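Local coordinates for computational Design of Enzyme (Synthetic construct, PDB 3TP4), which is a computationally designed enzyme, probably made to carry an activated serine in a catalytic triad on a TIM-barrel scaffold of the glycosyl hydrolase 26 type, at residues E4-V9 with S19-L24; Y97-D102 with T164-V169; E153-S158 with V210-Y215. All blocks are in the same frame, centred on the assembly; numbering follows the deposited sequence.

Contact 1: residues E4-V9 with S19-L24; sequences ETIAIV and SLLSYL
Polar contact is confined to the outer end of the interface. Ser22 OG, turned anti to its backbone N (chi1 173°), donates to Glu4 OE2 over 2.8 Å and meets the syn lone pair of that oxygen. Glu4 reaches it with an extended chain, CG anti to N (chi1 -168°), but the residue is poorly ordered, so the carboxylate is probably less firmly placed than the serine. One water adds a second route: it donates to the carbonyl Ser22 O at 2.7 Å and only weakly, at 3.4 Å, to Glu4 OE2. Arg364 NH2 is also hydrogen-bonded to Ser22 OG, and a guanidinium bound to the same hydroxyl would probably favour an ionised Glu4.

The elements joined are a short strand, 4-6, paired in parallel with 366-368, and helix 15-27. The axes of strand 4-6 and of the 19-24 part of the helix cross almost squarely, at 92°, with a closest approach of 9.6 Å. In this TIM-barrel protein the helix precedes the first barrel strand, 32-37, and its Leu20 and Leu21 pack on Leu214 near the start of strand 213-217. The contact therefore lies at the end of the barrel where the strands begin, and the N-terminal segment lies against one flank of that helix.

Apolar packing takes over further along the segment. Ile6 holds CG1 in the crowded position between backbone N and carbonyl carbon, which sends CD1 obliquely onto the helix, 3.9 Å from Leu21 CB and close against the backbone at Ser22. Leu21, its CG anti to N, points its CD2 branch at Ile8, 3.8 Å from Ile8 CB. The same methyl lies 3.6 Å from the carbonyl Ala7 O, so a single leucine branch touches both the main chain and a side chain of segment 4-9.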
ATOM      1  N   GLU A   4      21.990  11.815  -6.988  1.00 81.91           N
ATOM      2  CA  GLU A   4      20.799  11.095  -7.429  1.00 70.86           C
ATOM      3  C   GLU A   4      19.515  11.849  -7.075  1.00 60.94           C
ATOM      4  O   GLU A   4      19.367  12.352  -5.958  1.00 54.02           O
ATOM      5  CB  GLU A   4      20.779   9.690  -6.817  1.00 66.73           C
ATOM      6  CG  GLU A   4      19.741   8.748  -7.418  1.00 67.53           C
ATOM      7  CD  GLU A   4      19.634   7.424  -6.666  1.00 69.44           C
ATOM      8  OE1 GLU A   4      20.476   7.164  -5.774  1.00 66.63           O
ATOM      9  OE2 GLU A   4      18.700   6.645  -6.966  1.00 68.98           O
ATOM     10  N   THR A   5      18.595  11.924  -8.035  1.00 58.07           N
ATOM     11  CA  THR A   5      17.294  12.564  -7.832  1.00 52.03           C
ATOM     12  C   THR A   5      16.183  11.584  -8.194  1.00 44.63           C
ATOM     13  O   THR A   5      16.228  10.959  -9.253  1.00 47.52           O
ATOM     14  CB  THR A   5      17.142  13.811  -8.726  1.00 51.92           C
ATOM     15  OG1 THR A   5      18.264  14.683  -8.534  1.00 58.22           O
ATOM     16  CG2 THR A   5      15.849  14.559  -8.402  1.00 43.80           C
ATOM     17  N   ILE A   6      15.180  11.449  -7.335  1.00 39.10           N
ATOM     18  CA  ILE A   6      14.095  10.519  -7.640  1.00 38.97           C
ATOM     19  C   ILE A   6      12.701  11.090  -7.426  1.00 34.36           C
ATOM     20  O   ILE A   6      12.489  11.973  -6.595  1.00 34.83           O
ATOM     21  CB  ILE A   6      14.211   9.206  -6.842  1.00 42.66           C
ATOM     22  CG1 ILE A   6      14.197   9.494  -5.342  1.00 41.02           C
ATOM     23  CG2 ILE A   6      15.473   8.450  -7.237  1.00 51.31           C
ATOM     24  CD1 ILE A   6      14.104   8.242  -4.500  1.00 44.18           C
ATOM     25  N   ALA A   7      11.753  10.554  -8.184  1.00 41.72           N
ATOM     26  CA  ALA A   7      10.351  10.881  -8.004  1.00 44.76           C
ATOM     27  C   ALA A   7       9.867  10.145  -6.776  1.00 32.40           C
ATOM     28  O   ALA A   7       9.920   8.915  -6.718  1.00 34.73           O
ATOM     29  CB  ALA A   7       9.550  10.456  -9.221  1.00 50.42           C
ATOM     30  N   ILE A   8       9.421  10.902  -5.781  1.00 27.53           N
ATOM     31  CA  ILE A   8       8.913  10.319  -4.550  1.00 29.65           C
ATOM     32  C   ILE A   8       7.652  11.068  -4.161  1.00 29.69           C
ATOM     33  O   ILE A   8       7.589  12.288  -4.283  1.00 30.22           O
ATOM     34  CB  ILE A   8       9.954  10.388  -3.414  1.00 28.74           C
ATOM     35  CG1 ILE A   8       9.344   9.930  -2.090  1.00 25.25           C
ATOM     36  CG2 ILE A   8      10.511  11.795  -3.279  1.00 33.77           C
ATOM     37  CD1 ILE A   8      10.391   9.681  -0.961  1.00 24.24           C
ATOM     38  N   VAL A   9       6.643  10.333  -3.708  1.00 25.87           N
ATOM     39  CA  VAL A   9       5.340  10.926  -3.410  1.00 24.39           C
ATOM     40  C   VAL A   9       5.440  12.079  -2.417  1.00 30.78           C
ATOM     41  O   VAL A   9       4.824  13.133  -2.602  1.00 27.77           O
ATOM     42  CB  VAL A   9       4.353   9.843  -2.933  1.00 25.55           C
ATOM     43  CG1 VAL A   9       3.135  10.467  -2.274  1.00 23.96           C
ATOM     44  CG2 VAL A   9       3.933   8.977  -4.138  1.00 23.72           C
ATOM     45  N   SER A  19      16.325   7.547   0.727  1.00 29.37           N
ATOM     46  CA  SER A  19      17.327   6.501   0.536  1.00 31.93           C
ATOM     47  C   SER A  19      16.663   5.143   0.284  1.00 30.31           C
ATOM     48  O   SER A  19      17.038   4.407  -0.639  1.00 32.05           O
ATOM     49  CB  SER A  19      18.233   6.403   1.772  1.00 30.59           C
ATOM     50  OG  SER A  19      19.171   5.356   1.623  1.00 29.43           O
ATOM     51  N   LEU A  20      15.682   4.809   1.112  1.00 28.82           N
ATOM     52  CA  LEU A  20      15.019   3.510   0.994  1.00 28.84           C
ATOM     53  C   LEU A  20      14.394   3.344  -0.383  1.00 27.54           C
ATOM     54  O   LEU A  20      14.520   2.291  -1.005  1.00 26.89           O
ATOM     55  CB  LEU A  20      13.947   3.335   2.078  1.00 21.96           C
ATOM     56  CG  LEU A  20      13.141   2.030   1.994  1.00 22.24           C
ATOM     57  CD1 LEU A  20      14.051   0.790   2.007  1.00 22.73           C
ATOM     58  CD2 LEU A  20      12.108   1.939   3.118  1.00 21.50           C
ATOM     59  N   LEU A  21      13.712   4.380  -0.868  1.00 28.39           N
ATOM     60  CA  LEU A  21      13.072   4.272  -2.183  1.00 26.45           C
ATOM     61  C   LEU A  21      14.113   4.041  -3.279  1.00 26.99           C
ATOM     62  O   LEU A  21      13.893   3.259  -4.203  1.00 24.49           O
ATOM     63  CB  LEU A  21      12.223   5.503  -2.485  1.00 26.34           C
ATOM     64  CG  LEU A  21      11.318   5.392  -3.709  1.00 25.51           C
ATOM     65  CD1 LEU A  21      10.390   4.200  -3.592  1.00 23.15           C
ATOM     66  CD2 LEU A  21      10.515   6.700  -3.917  1.00 28.07           C
ATOM     67  N   SER A  22      15.257   4.712  -3.164  1.00 28.82           N
ATOM     68  CA  SER A  22      16.369   4.497  -4.086  1.00 26.64           C
ATOM     69  C   SER A  22      16.906   3.072  -4.001  1.00 23.00           C
ATOM     70  O   SER A  22      17.202   2.449  -5.016  1.00 25.34           O
ATOM     71  CB  SER A  22      17.508   5.480  -3.797  1.00 31.04           C
ATOM     72  OG  SER A  22      18.653   5.168  -4.583  1.00 31.12           O
ATOM     73  N   TYR A  23      17.055   2.572  -2.782  1.00 28.54           N
ATOM     74  CA  TYR A  23      17.568   1.226  -2.576  1.00 31.22           C
ATOM     75  C   TYR A  23      16.635   0.185  -3.199  1.00 30.65           C
ATOM     76  O   TYR A  23      17.088  -0.719  -3.905  1.00 27.18           O
ATOM     77  CB  TYR A  23      17.779   0.955  -1.078  1.00 27.55           C
ATOM     78  CG  TYR A  23      17.985  -0.501  -0.748  1.00 31.04           C
ATOM     79  CD1 TYR A  23      19.252  -1.079  -0.798  1.00 29.66           C
ATOM     80  CD2 TYR A  23      16.912  -1.302  -0.387  1.00 31.21           C
ATOM     81  CE1 TYR A  23      19.436  -2.409  -0.493  1.00 31.81           C
ATOM     82  CE2 TYR A  23      17.083  -2.623  -0.078  1.00 32.28           C
ATOM     83  CZ  TYR A  23      18.345  -3.176  -0.129  1.00 31.40           C
ATOM     84  OH  TYR A  23      18.499  -4.505   0.177  1.00 30.73           O
ATOM     85  N   LEU A  24      15.336   0.315  -2.943  1.00 27.78           N
ATOM     86  CA  LEU A  24      14.369  -0.641  -3.476  1.00 25.90           C
ATOM     87  C   LEU A  24      14.383  -0.656  -5.012  1.00 30.10           C
ATOM     88  O   LEU A  24      14.244  -1.711  -5.620  1.00 31.07           O
ATOM     89  CB  LEU A  24      12.966  -0.351  -2.931  1.00 23.04           C
ATOM     90  CG  LEU A  24      12.816  -0.590  -1.418  1.00 25.14           C
ATOM     91  CD1 LEU A  24      11.471  -0.035  -0.883  1.00 23.65           C
ATOM     92  CD2 LEU A  24      12.982  -2.084  -1.103  1.00 23.91           C
TER
HETATM   93  O   HOH W   1      18.563   3.297  -7.217  1.00 45.43           O

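Contact 2: residues Y97-D102 with T164-V169; sequences YIRKAD and TLIPIV
Ile166 drives its longer branch end-on into the flank of helix 87-104. Its CG1 is anti to its own carbonyl carbon (chi1 -58°) and the chain stays extended beyond (chi2 170°), so the terminal CD1 is what arrives among Ile98, Arg99 and Asp102. That methyl lies 3.7 Å from Asp102 CB, and it approaches the helix backbone as well, 3.8 Å from Arg99 CA.

Each neighbour is turned differently against it. Ile98 slides past Ile166 in the opposite direction, CG2 to CD1 at 4.0 Å. Arg99 crosses at about a right angle and touches through its CG at 3.8 Å from Ile166 CD1; beyond that methylene the chain bends at chi3, and the guanidinium makes a salt bridge with Asp161 and a hydrogen bond to Arg159 O. Asp102 crosses obliquely, its CG anti to N, with CB and the carboxyl group resting against CG1, CG2 and CD1 of the isoleucine. OD1 stands 3.8 Å from Ile166 CG2; both carboxylate oxygens of this buried residue have hydrogen-bonding partners outside the two segments.

A second meeting is tip to tip: Ile98 CD1 and Ile168 CD1 touch at 3.9 Å, the two side chains perpendicular. Although the Ile168 side chain does not start out toward the helix, its end swings nearer. No hydrogen bond joins the segments, so the interface is held by van der Waals packing, mostly of isoleucine methyls. Helix 87-104 connects strands 66-70 and 107-113, and here it also meets the entry and first residue of the next strand, 168-174: the helix-on-strand packing of a beta/alpha (TIM) barrel wall.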
ATOM      1  N   TYR A  97       8.163  -3.005  17.962  1.00 36.65           N
ATOM      2  CA  TYR A  97       8.464  -4.109  17.058  1.00 33.21           C
ATOM      3  C   TYR A  97       9.063  -3.619  15.739  1.00 36.01           C
ATOM      4  O   TYR A  97       9.890  -4.309  15.138  1.00 31.46           O
ATOM      5  CB  TYR A  97       7.207  -4.934  16.802  1.00 29.65           C
ATOM      6  CG  TYR A  97       6.912  -5.958  17.877  1.00 39.02           C
ATOM      7  CD1 TYR A  97       7.132  -5.676  19.224  1.00 40.15           C
ATOM      8  CD2 TYR A  97       6.400  -7.207  17.545  1.00 40.09           C
ATOM      9  CE1 TYR A  97       6.853  -6.615  20.205  1.00 38.88           C
ATOM     10  CE2 TYR A  97       6.124  -8.147  18.509  1.00 43.02           C
ATOM     11  CZ  TYR A  97       6.350  -7.848  19.839  1.00 40.81           C
ATOM     12  OH  TYR A  97       6.067  -8.799  20.790  1.00 38.00           O
ATOM     13  N   ILE A  98       8.649  -2.434  15.292  1.00 31.93           N
ATOM     14  CA  ILE A  98       9.214  -1.823  14.087  1.00 32.45           C
ATOM     15  C   ILE A  98      10.655  -1.416  14.352  1.00 35.44           C
ATOM     16  O   ILE A  98      11.533  -1.591  13.502  1.00 36.00           O
ATOM     17  CB  ILE A  98       8.397  -0.578  13.628  1.00 33.06           C
ATOM     18  CG1 ILE A  98       7.132  -1.010  12.884  1.00 31.96           C
ATOM     19  CG2 ILE A  98       9.239   0.336  12.734  1.00 25.76           C
ATOM     20  CD1 ILE A  98       6.144   0.131  12.622  1.00 34.66           C
ATOM     21  N   ARG A  99      10.901  -0.871  15.542  1.00 35.21           N
ATOM     22  CA  ARG A  99      12.257  -0.492  15.943  1.00 27.16           C
ATOM     23  C   ARG A  99      13.176  -1.719  15.995  1.00 29.24           C
ATOM     24  O   ARG A  99      14.324  -1.682  15.535  1.00 34.79           O
ATOM     25  CB  ARG A  99      12.230   0.211  17.311  1.00 34.96           C
ATOM     26  CG  ARG A  99      11.860   1.691  17.244  1.00 39.83           C
ATOM     27  CD  ARG A  99      11.395   2.256  18.596  1.00 48.96           C
ATOM     28  NE  ARG A  99      12.200   1.767  19.715  1.00 51.53           N
ATOM     29  CZ  ARG A  99      13.439   2.171  19.979  1.00 53.01           C
ATOM     30  NH1 ARG A  99      14.024   3.085  19.210  1.00 45.47           N
ATOM     31  NH2 ARG A  99      14.095   1.663  21.018  1.00 56.47           N
ATOM     32  N   LYS A 100      12.659  -2.801  16.567  1.00 31.22           N
ATOM     33  CA  LYS A 100      13.404  -4.049  16.680  1.00 38.17           C
ATOM     34  C   LYS A 100      13.759  -4.601  15.303  1.00 33.60           C
ATOM     35  O   LYS A 100      14.855  -5.135  15.098  1.00 31.20           O
ATOM     36  CB  LYS A 100      12.596  -5.073  17.478  1.00 31.69           C
ATOM     37  CG  LYS A 100      12.676  -4.853  18.996  1.00 32.45           C
ATOM     38  CD  LYS A 100      11.628  -5.648  19.754  1.00 27.50           C
ATOM     39  CE  LYS A 100      11.875  -5.564  21.290  1.00 38.19           C
ATOM     40  NZ  LYS A 100      10.637  -5.881  22.067  1.00 36.63           N
ATOM     41  N   ALA A 101      12.831  -4.455  14.358  1.00 27.88           N
ATOM     42  CA  ALA A 101      13.045  -4.973  13.016  1.00 28.71           C
ATOM     43  C   ALA A 101      14.109  -4.136  12.337  1.00 31.10           C
ATOM     44  O   ALA A 101      14.990  -4.658  11.654  1.00 31.96           O
ATOM     45  CB  ALA A 101      11.744  -4.937  12.218  1.00 30.16           C
ATOM     46  N   ASP A 102      14.023  -2.822  12.524  1.00 28.36           N
ATOM     47  CA  ASP A 102      15.017  -1.922  11.974  1.00 29.28           C
ATOM     48  C   ASP A 102      16.383  -2.272  12.561  1.00 33.88           C
ATOM     49  O   ASP A 102      17.387  -2.267  11.854  1.00 33.40           O
ATOM     50  CB  ASP A 102      14.674  -0.460  12.301  1.00 29.35           C
ATOM     51  CG  ASP A 102      15.747   0.506  11.828  1.00 38.93           C
ATOM     52  OD1 ASP A 102      15.855   0.739  10.605  1.00 39.92           O
ATOM     53  OD2 ASP A 102      16.486   1.039  12.677  1.00 41.79           O
ATOM     54  N   THR A 164      16.081   9.127  14.940  1.00 50.50           N
ATOM     55  CA  THR A 164      15.845   9.054  13.501  1.00 48.19           C
ATOM     56  C   THR A 164      14.551   8.298  13.167  1.00 41.79           C
ATOM     57  O   THR A 164      14.327   7.193  13.648  1.00 41.56           O
ATOM     58  CB  THR A 164      17.029   8.376  12.777  1.00 47.38           C
ATOM     59  OG1 THR A 164      18.243   9.081  13.069  1.00 53.24           O
ATOM     60  CG2 THR A 164      16.802   8.375  11.273  1.00 48.76           C
ATOM     61  N   LEU A 165      13.697   8.903  12.348  1.00 37.65           N
ATOM     62  CA  LEU A 165      12.502   8.216  11.885  1.00 32.36           C
ATOM     63  C   LEU A 165      12.910   7.015  11.040  1.00 32.66           C
ATOM     64  O   LEU A 165      13.806   7.113  10.204  1.00 36.32           O
ATOM     65  CB  LEU A 165      11.609   9.154  11.062  1.00 30.27           C
ATOM     66  CG  LEU A 165      10.915  10.274  11.848  1.00 36.65           C
ATOM     67  CD1 LEU A 165      10.576  11.447  10.945  1.00 36.68           C
ATOM     68  CD2 LEU A 165       9.671   9.755  12.559  1.00 35.27           C
ATOM     69  N   ILE A 166      12.241   5.893  11.268  1.00 29.51           N
ATOM     70  CA  ILE A 166      12.436   4.691  10.462  1.00 31.94           C
ATOM     71  C   ILE A 166      11.478   4.712   9.265  1.00 29.66           C
ATOM     72  O   ILE A 166      10.267   4.843   9.441  1.00 30.66           O
ATOM     73  CB  ILE A 166      12.140   3.450  11.309  1.00 27.57           C
ATOM     74  CG1 ILE A 166      13.037   3.427  12.554  1.00 31.59           C
ATOM     75  CG2 ILE A 166      12.306   2.175  10.490  1.00 22.52           C
ATOM     76  CD1 ILE A 166      12.643   2.363  13.539  1.00 31.05           C
ATOM     77  N   PRO A 167      12.014   4.602   8.042  1.00 30.20           N
ATOM     78  CA  PRO A 167      11.113   4.610   6.882  1.00 30.60           C
ATOM     79  C   PRO A 167      10.176   3.409   6.889  1.00 28.73           C
ATOM     80  O   PRO A 167      10.548   2.325   7.340  1.00 32.84           O
ATOM     81  CB  PRO A 167      12.073   4.558   5.685  1.00 25.40           C
ATOM     82  CG  PRO A 167      13.372   5.112   6.230  1.00 32.30           C
ATOM     83  CD  PRO A 167      13.433   4.611   7.645  1.00 30.71           C
ATOM     84  N   ILE A 168       8.956   3.620   6.408  1.00 30.63           N
ATOM     85  CA  ILE A 168       7.928   2.593   6.391  1.00 25.49           C
ATOM     86  C   ILE A 168       7.243   2.589   5.026  1.00 27.78           C
ATOM     87  O   ILE A 168       6.860   3.643   4.511  1.00 27.84           O
ATOM     88  CB  ILE A 168       6.864   2.851   7.489  1.00 27.77           C
ATOM     89  CG1 ILE A 168       7.458   2.607   8.877  1.00 31.30           C
ATOM     90  CG2 ILE A 168       5.656   1.941   7.305  1.00 24.85           C
ATOM     91  CD1 ILE A 168       6.545   3.055   9.998  1.00 36.86           C
ATOM     92  N   VAL A 169       7.120   1.414   4.426  1.00 24.43           N
ATOM     93  CA  VAL A 169       6.354   1.281   3.194  1.00 25.09           C
ATOM     94  C   VAL A 169       4.908   1.065   3.600  1.00 28.80           C
ATOM     95  O   VAL A 169       4.542  -0.012   4.092  1.00 23.89           O
ATOM     96  CB  VAL A 169       6.852   0.092   2.355  1.00 24.01           C
ATOM     97  CG1 VAL A 169       6.053  -0.014   1.059  1.00 21.65           C
ATOM     98  CG2 VAL A 169       8.338   0.246   2.072  1.00 23.27           C
TER

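Contact 3: residues E153-S158 with V210-Y215; sequences ELADAS and VSNFLY
Two donors grip the carbonyl oxygen Ala155 O, near the C-terminal end of helix 141-157. Ser158 N closes the last turn 3.3 Å from Ala155 O, and Asn212 ND2 reaches across to Ala155 O at 3.2 Å. The hydrogen bond from the Asn212 amide is bent, with an N-H...O angle of 145°, and its donor lies above the carbonyl plane. Asn212 makes it with CG in the crowded position between N and C (chi1 59°), and ND2 serves a second acceptor, Ile166 O, so one buried amide ties the helix end to the chain entering strand 168-174. Ser158 OG, meanwhile, folds back to donate to Leu154 O at 3.0 Å.

Beside this polar link, Ala155 CB faces three groups: Asn212 OD1 at 3.7 Å, Val210 CG1 at 4.0 Å and Phe213 CE1 at 3.7 Å, the last met obliquely. Val210 CG1 sits over one face of the Phe213 ring toward its rim, and Phe213 also stacks with Phe170. At Ala155 and Val210 the backbones come to 6.8 Å, CA to CA, where the helix meets the segment leading into strand 213-217: an outer helix packed on the wall of a TIM barrel.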
ATOM      1  N   GLU A 153       0.339   8.813  14.272  1.00 33.99           N
ATOM      2  CA  GLU A 153       0.965   8.614  15.583  1.00 37.12           C
ATOM      3  C   GLU A 153       2.010   7.504  15.514  1.00 34.13           C
ATOM      4  O   GLU A 153       3.109   7.626  16.051  1.00 35.39           O
ATOM      5  CB  GLU A 153      -0.103   8.238  16.615  1.00 42.50           C
ATOM      6  CG  GLU A 153      -0.912   9.411  17.139  1.00 62.99           C
ATOM      7  CD  GLU A 153      -0.146  10.229  18.160  1.00 78.08           C
ATOM      8  OE1 GLU A 153       1.015   9.869  18.457  1.00 78.59           O
ATOM      9  OE2 GLU A 153      -0.702  11.228  18.667  1.00 86.89           O
ATOM     10  N   LEU A 154       1.651   6.413  14.849  1.00 30.39           N
ATOM     11  CA  LEU A 154       2.568   5.284  14.699  1.00 34.19           C
ATOM     12  C   LEU A 154       3.798   5.719  13.923  1.00 35.87           C
ATOM     13  O   LEU A 154       4.934   5.427  14.307  1.00 33.09           O
ATOM     14  CB  LEU A 154       1.884   4.130  13.967  1.00 34.86           C
ATOM     15  CG  LEU A 154       2.835   2.994  13.559  1.00 35.67           C
ATOM     16  CD1 LEU A 154       3.330   2.245  14.787  1.00 28.95           C
ATOM     17  CD2 LEU A 154       2.164   2.046  12.575  1.00 39.54           C
ATOM     18  N   ALA A 155       3.562   6.419  12.818  1.00 32.43           N
ATOM     19  CA  ALA A 155       4.649   6.928  12.003  1.00 30.48           C
ATOM     20  C   ALA A 155       5.635   7.713  12.865  1.00 34.64           C
ATOM     21  O   ALA A 155       6.841   7.472  12.815  1.00 33.19           O
ATOM     22  CB  ALA A 155       4.102   7.802  10.871  1.00 27.29           C
ATOM     23  N   ASP A 156       5.123   8.650  13.662  1.00 34.12           N
ATOM     24  CA  ASP A 156       6.002   9.515  14.454  1.00 34.57           C
ATOM     25  C   ASP A 156       6.739   8.765  15.575  1.00 31.99           C
ATOM     26  O   ASP A 156       7.846   9.150  15.968  1.00 34.06           O
ATOM     27  CB  ASP A 156       5.230  10.709  15.029  1.00 40.76           C
ATOM     28  CG  ASP A 156       6.119  11.636  15.859  1.00 51.27           C
ATOM     29  OD1 ASP A 156       7.013  12.287  15.275  1.00 52.81           O
ATOM     30  OD2 ASP A 156       5.921  11.717  17.092  1.00 53.68           O
ATOM     31  N   ALA A 157       6.128   7.699  16.084  1.00 35.74           N
ATOM     32  CA  ALA A 157       6.739   6.890  17.145  1.00 41.67           C
ATOM     33  C   ALA A 157       7.801   5.904  16.628  1.00 45.74           C
ATOM     34  O   ALA A 157       8.648   5.422  17.386  1.00 42.17           O
ATOM     35  CB  ALA A 157       5.657   6.147  17.930  1.00 34.29           C
ATOM     36  N   SER A 158       7.757   5.597  15.338  1.00 39.41           N
ATOM     37  CA  SER A 158       8.732   4.669  14.761  1.00 35.64           C
ATOM     38  C   SER A 158      10.060   5.366  14.523  1.00 32.64           C
ATOM     39  O   SER A 158      10.384   5.759  13.400  1.00 34.41           O
ATOM     40  CB  SER A 158       8.194   4.054  13.467  1.00 32.65           C
ATOM     41  OG  SER A 158       7.005   3.330  13.741  1.00 27.06           O
ATOM     42  N   VAL A 210       3.452  13.664   8.049  1.00 31.96           N
ATOM     43  CA  VAL A 210       4.184  12.404   8.022  1.00 30.86           C
ATOM     44  C   VAL A 210       5.293  12.485   6.984  1.00 28.96           C
ATOM     45  O   VAL A 210       5.055  12.868   5.839  1.00 27.78           O
ATOM     46  CB  VAL A 210       3.259  11.209   7.706  1.00 31.34           C
ATOM     47  CG1 VAL A 210       4.079   9.937   7.442  1.00 29.95           C
ATOM     48  CG2 VAL A 210       2.277  10.999   8.837  1.00 30.26           C
ATOM     49  N   SER A 211       6.513  12.134   7.383  1.00 26.81           N
ATOM     50  CA  SER A 211       7.651  12.293   6.494  1.00 29.56           C
ATOM     51  C   SER A 211       8.465  11.012   6.314  1.00 25.35           C
ATOM     52  O   SER A 211       9.489  11.022   5.634  1.00 32.98           O
ATOM     53  CB  SER A 211       8.566  13.423   6.992  1.00 36.99           C
ATOM     54  OG  SER A 211       9.138  13.084   8.243  1.00 37.73           O
ATOM     55  N   ASN A 212       8.019   9.916   6.920  1.00 31.42           N
ATOM     56  CA  ASN A 212       8.766   8.654   6.825  1.00 28.52           C
ATOM     57  C   ASN A 212       7.974   7.524   6.158  1.00 30.73           C
ATOM     58  O   ASN A 212       8.227   6.347   6.415  1.00 32.59           O
ATOM     59  CB  ASN A 212       9.322   8.215   8.202  1.00 26.51           C
ATOM     60  CG  ASN A 212       8.229   8.028   9.249  1.00 33.57           C
ATOM     61  OD1 ASN A 212       7.281   8.807   9.310  1.00 33.78           O
ATOM     62  ND2 ASN A 212       8.354   6.987  10.070  1.00 32.42           N
ATOM     63  N   PHE A 213       7.023   7.893   5.295  1.00 31.71           N
ATOM     64  CA  PHE A 213       6.271   6.919   4.508  1.00 25.02           C
ATOM     65  C   PHE A 213       6.670   6.895   3.023  1.00 27.86           C
ATOM     66  O   PHE A 213       6.882   7.941   2.384  1.00 26.08           O
ATOM     67  CB  PHE A 213       4.762   7.182   4.574  1.00 24.07           C
ATOM     68  CG  PHE A 213       4.081   6.638   5.800  1.00 24.77           C
ATOM     69  CD1 PHE A 213       4.799   6.019   6.797  1.00 28.44           C
ATOM     70  CD2 PHE A 213       2.705   6.745   5.938  1.00 26.00           C
ATOM     71  CE1 PHE A 213       4.163   5.522   7.915  1.00 28.50           C
ATOM     72  CE2 PHE A 213       2.066   6.255   7.051  1.00 27.38           C
ATOM     73  CZ  PHE A 213       2.797   5.639   8.046  1.00 30.42           C
ATOM     74  N   LEU A 214       6.754   5.680   2.491  1.00 22.75           N
ATOM     75  CA  LEU A 214       6.679   5.431   1.059  1.00 24.22           C
ATOM     76  C   LEU A 214       5.302   4.802   0.850  1.00 25.44           C
ATOM     77  O   LEU A 214       4.820   4.070   1.709  1.00 26.27           O
ATOM     78  CB  LEU A 214       7.780   4.466   0.613  1.00 22.19           C
ATOM     79  CG  LEU A 214       9.210   4.978   0.809  1.00 23.01           C
ATOM     80  CD1 LEU A 214      10.257   3.942   0.373  1.00 23.14           C
ATOM     81  CD2 LEU A 214       9.418   6.314   0.058  1.00 20.20           C
ATOM     82  N   TYR A 215       4.659   5.103  -0.270  1.00 25.50           N
ATOM     83  CA  TYR A 215       3.268   4.710  -0.458  1.00 23.94           C
ATOM     84  C   TYR A 215       3.125   3.573  -1.452  1.00 28.02           C
ATOM     85  O   TYR A 215       3.523   3.693  -2.603  1.00 24.15           O
ATOM     86  CB  TYR A 215       2.415   5.922  -0.856  1.00 21.25           C
ATOM     87  CG  TYR A 215       2.262   6.893   0.291  1.00 21.50           C
ATOM     88  CD1 TYR A 215       3.155   7.955   0.457  1.00 23.22           C
ATOM     89  CD2 TYR A 215       1.256   6.727   1.228  1.00 25.65           C
ATOM     90  CE1 TYR A 215       3.029   8.837   1.512  1.00 24.43           C
ATOM     91  CE2 TYR A 215       1.123   7.601   2.293  1.00 27.64           C
ATOM     92  CZ  TYR A 215       2.009   8.651   2.426  1.00 27.35           C
ATOM     93  OH  TYR A 215       1.870   9.510   3.485  1.00 25.34           O
TER

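In the fold
Contacts 2 and 3 are buried and share the barrel wall: their strands, 168-174 and 213-217, are neighbours in one parallel sheet, and their centres lie about 9 Å apart. They join directly: Ile168 N probably hydrogen-bonds to Asn212 O, and Ile166 N to Ser158 O. Contact 1 is partly buried, about 17 and 16 Å from contacts 2 and 3 between centres, yet helix 15-27 reaches both, Leu20 packing on Pro167 and on Leu214. Chemistry follows place: contact 1 has a direct serine-carboxylate hydrogen bond with a water weakly bridging beside it, contact 2 packs chiefly isoleucine methyls without a hydrogen bond between its segments, and contact 3 adds one buried asparagine-amide hydrogen bond to its apolar packing.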